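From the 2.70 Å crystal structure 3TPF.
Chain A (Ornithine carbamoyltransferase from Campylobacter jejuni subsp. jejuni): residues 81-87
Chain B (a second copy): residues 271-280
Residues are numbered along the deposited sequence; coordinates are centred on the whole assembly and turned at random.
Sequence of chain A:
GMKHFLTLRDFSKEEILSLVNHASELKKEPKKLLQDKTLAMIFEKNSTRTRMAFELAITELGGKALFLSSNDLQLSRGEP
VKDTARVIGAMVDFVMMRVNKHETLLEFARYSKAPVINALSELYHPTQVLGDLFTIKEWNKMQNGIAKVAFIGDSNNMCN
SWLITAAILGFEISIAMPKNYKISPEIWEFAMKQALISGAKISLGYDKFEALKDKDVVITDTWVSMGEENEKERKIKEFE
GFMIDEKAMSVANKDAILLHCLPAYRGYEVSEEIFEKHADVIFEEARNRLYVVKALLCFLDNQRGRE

Chain A (81-87) VKDTARV
Chain B (271-280) SEEIFEKHAD

Residues 81-87 of chain A form one helical segment that continues later in the chain, and residues 272-277 of chain B form a second. The two run in nearly the same direction, with 13° between their N-to-C vectors, but their axes come no closer than 13.7 Å. At this separation the backbones do not touch, and long side chains span the gap. Register is set by Arg A86 and Ala B279, whose CA atoms lie 9.1 Å apart. The contact is small, burying 200 Å² summed over both sides.

Its centre is a bidentate salt bridge. Arg A86 (chi1 m, chi2 t, chi3 m) points its CA-to-CB bond toward chain B and presents the edge of its guanidinium to the carboxylate of Glu B276. NH1 of Arg A86 donates to OE1 of Glu B276 at 2.9 Å, and NH2 of Arg A86 donates to OE2 of Glu B276 at 2.7 Å, with N-H...O angles of 170° and 168°. Two nearly linear bonds require the two planar groups to meet end to end, a match that arginine and glutamate make well. The CA-to-CB bond of Glu B276 points sideways; chi1 and chi2 both m, with chi3 at -28°, bring the carboxylate across.

Lys A82, one helical turn before Arg A86, adds a second positive charge. Its CA-to-CB bond also points toward chain B, and the chain extends from a p chi1 through t chi2 and t chi3 to chi4 at 146°. NZ of Lys A82 forms a salt bridge and hydrogen bond with OE2 of Glu B276 at 3.2 Å, so this oxygen serves both basic residues. The same NZ of Lys A82 lies 4.2 Å from OE2 of Glu B272, beyond salt-bridge range but electrostatically favourable. Glu B272 (chi1 t, chi2 -93°) is otherwise exposed.

Bonds within chain A hold the arginine in place. NE of Arg A86 donates to O of Lys A82 at 3.2 Å, and NH2 of Arg A86 forms a salt bridge with OD1 of Asp A83 at 3.0 Å. Buried Asp A83 (chi1 m, chi2 -6°) thus places a negative charge beside the guanidinium.

Less polar contacts flank the charged cluster. The CA-to-CB bond of buried Phe B275 (chi1 180°, chi2 -95°) points toward chain A, and its CE1 approaches OD1 of Asp A83 to 4.1 Å. CB of Ala B279 lies 3.8 Å from NH1 of Arg A86, a short side chain lining the guanidinium without competing for its hydrogen bonds.

The chain B helix has typical helical phi/psi angles from Glu B272 to Lys B277. Ser B271 (phi/psi -79/151, chi1 p) caps its start, OG of Ser B271 accepting from N of Ile B274 at 3.1 Å. At the other end, His B278 (-101/25) leaves helical geometry and occupies the N-cap position before the helix beginning at Ala B279; its ND1 donates to O of Ile B274 at 3.1 Å.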

# COMPACT_ATOMS: atom_id res chain seq x y z
N VAL A 81 -8.74 19.64 -7.33
CA VAL A 81 -7.83 18.76 -8.05
C VAL A 81 -6.56 19.47 -8.47
O VAL A 81 -5.48 18.89 -8.50
CB VAL A 81 -8.47 18.20 -9.32
CG1 VAL A 81 -7.37 17.54 -10.16
CG2 VAL A 81 -9.53 17.20 -8.97
N LYS A 82 -6.70 20.75 -8.84
CA LYS A 82 -5.53 21.56 -9.26
C LYS A 82 -4.50 21.62 -8.15
O LYS A 82 -3.28 21.64 -8.38
CB LYS A 82 -5.92 22.95 -9.76
CG LYS A 82 -6.76 23.82 -8.87
CD LYS A 82 -6.91 25.20 -9.50
CE LYS A 82 -7.94 26.12 -8.82
NZ LYS A 82 -7.54 27.57 -8.86
N ASP A 83 -4.98 21.67 -6.92
CA ASP A 83 -4.05 21.68 -5.75
C ASP A 83 -3.32 20.38 -5.63
O ASP A 83 -2.14 20.32 -5.37
CB ASP A 83 -4.82 21.89 -4.50
CG ASP A 83 -5.31 23.29 -4.35
OD1 ASP A 83 -4.93 24.11 -5.18
OD2 ASP A 83 -6.04 23.56 -3.39
N THR A 84 -4.05 19.30 -5.82
CA THR A 84 -3.42 17.99 -5.72
C THR A 84 -2.41 17.85 -6.81
O THR A 84 -1.27 17.47 -6.59
CB THR A 84 -4.47 16.87 -5.79
OG1 THR A 84 -5.48 17.09 -4.77
CG2 THR A 84 -3.76 15.56 -5.68
N ALA A 85 -2.85 18.20 -7.99
CA ALA A 85 -1.98 18.10 -9.16
C ALA A 85 -0.69 18.86 -8.89
O ALA A 85 0.38 18.43 -9.26
CB ALA A 85 -2.68 18.64 -10.39
N ARG A 86 -0.80 20.04 -8.29
CA ARG A 86 0.37 20.92 -8.18
C ARG A 86 1.29 20.48 -7.06
O ARG A 86 2.42 20.95 -6.99
CB ARG A 86 -0.03 22.37 -7.95
CG ARG A 86 -0.45 23.10 -9.20
CD ARG A 86 -0.85 24.51 -8.91
NE ARG A 86 -2.18 24.61 -8.28
CZ ARG A 86 -2.81 25.77 -8.10
NH1 ARG A 86 -2.24 26.91 -8.48
NH2 ARG A 86 -3.97 25.81 -7.51
N VAL A 87 0.84 19.58 -6.20
CA VAL A 87 1.77 18.85 -5.27
C VAL A 87 2.28 17.54 -5.83
O VAL A 87 3.47 17.42 -6.11
CB VAL A 87 1.17 18.51 -3.92
CG1 VAL A 87 2.17 17.69 -3.15
CG2 VAL A 87 0.79 19.81 -3.18
N SER B 271 -8.36 33.84 1.11
CA SER B 271 -9.10 34.15 -0.11
C SER B 271 -8.45 33.45 -1.31
O SER B 271 -7.26 33.26 -1.37
CB SER B 271 -9.14 35.63 -0.35
OG SER B 271 -7.90 36.09 -0.82
N GLU B 272 -9.28 33.15 -2.29
CA GLU B 272 -8.85 32.55 -3.55
C GLU B 272 -7.77 33.40 -4.23
O GLU B 272 -6.71 32.91 -4.60
CB GLU B 272 -10.03 32.40 -4.51
CG GLU B 272 -9.75 31.46 -5.68
CD GLU B 272 -9.24 32.15 -6.96
OE1 GLU B 272 -9.50 33.36 -7.10
OE2 GLU B 272 -8.67 31.45 -7.84
N GLU B 273 -8.04 34.70 -4.31
CA GLU B 273 -7.14 35.66 -4.98
C GLU B 273 -5.76 35.55 -4.35
O GLU B 273 -4.81 35.24 -5.04
CB GLU B 273 -7.67 37.15 -5.00
CG GLU B 273 -7.18 37.92 -6.30
CD GLU B 273 -6.99 39.46 -6.22
OE1 GLU B 273 -6.48 39.99 -5.16
OE2 GLU B 273 -7.33 40.15 -7.25
N ILE B 274 -5.71 35.70 -3.04
CA ILE B 274 -4.46 35.77 -2.32
C ILE B 274 -3.70 34.45 -2.31
O ILE B 274 -2.47 34.41 -2.37
CB ILE B 274 -4.66 36.29 -0.88
CG1 ILE B 274 -3.45 37.11 -0.48
CG2 ILE B 274 -4.87 35.18 0.12
CD1 ILE B 274 -3.29 38.31 -1.37
N PHE B 275 -4.46 33.39 -2.23
CA PHE B 275 -3.89 32.05 -2.23
C PHE B 275 -3.20 31.80 -3.55
O PHE B 275 -2.02 31.46 -3.58
CB PHE B 275 -4.97 31.00 -2.04
CG PHE B 275 -4.46 29.59 -2.03
CD1 PHE B 275 -4.46 28.85 -3.17
CD2 PHE B 275 -3.99 29.01 -0.87
CE1 PHE B 275 -3.97 27.53 -3.17
CE2 PHE B 275 -3.46 27.70 -0.87
CZ PHE B 275 -3.47 26.95 -2.03
N GLU B 276 -3.92 32.02 -4.62
CA GLU B 276 -3.33 31.88 -5.95
C GLU B 276 -2.18 32.88 -6.20
O GLU B 276 -1.17 32.56 -6.86
CB GLU B 276 -4.35 31.96 -7.04
CG GLU B 276 -5.23 30.71 -7.15
CD GLU B 276 -4.44 29.46 -7.53
OE1 GLU B 276 -3.37 29.58 -8.21
OE2 GLU B 276 -4.91 28.35 -7.19
N LYS B 277 -2.29 34.06 -5.61
CA LYS B 277 -1.20 35.06 -5.70
C LYS B 277 0.10 34.44 -5.19
O LYS B 277 1.15 34.57 -5.80
CB LYS B 277 -1.50 36.35 -4.96
CG LYS B 277 -0.65 37.52 -5.44
CD LYS B 277 -0.59 38.63 -4.41
CE LYS B 277 0.35 39.81 -4.77
NZ LYS B 277 1.30 40.12 -3.61
N HIS B 278 -0.01 33.67 -4.13
CA HIS B 278 1.14 32.95 -3.62
C HIS B 278 1.26 31.45 -3.98
O HIS B 278 1.87 30.69 -3.26
CB HIS B 278 1.15 33.07 -2.12
CG HIS B 278 1.39 34.45 -1.66
ND1 HIS B 278 0.35 35.35 -1.45
CD2 HIS B 278 2.55 35.12 -1.42
CE1 HIS B 278 0.87 36.50 -1.07
NE2 HIS B 278 2.19 36.38 -1.03
N ALA B 279 0.67 31.01 -5.06
CA ALA B 279 0.81 29.61 -5.41
C ALA B 279 2.30 29.17 -5.45
O ALA B 279 2.65 28.19 -4.83
CB ALA B 279 0.10 29.28 -6.70
N ASP B 280 3.18 29.93 -6.08
CA ASP B 280 4.56 29.45 -6.21
C ASP B 280 5.16 29.07 -4.88
O ASP B 280 5.79 28.01 -4.75
CB ASP B 280 5.49 30.45 -6.87
CG ASP B 280 5.17 30.68 -8.33
OD1 ASP B 280 4.76 29.76 -9.05
OD2 ASP B 280 5.31 31.81 -8.81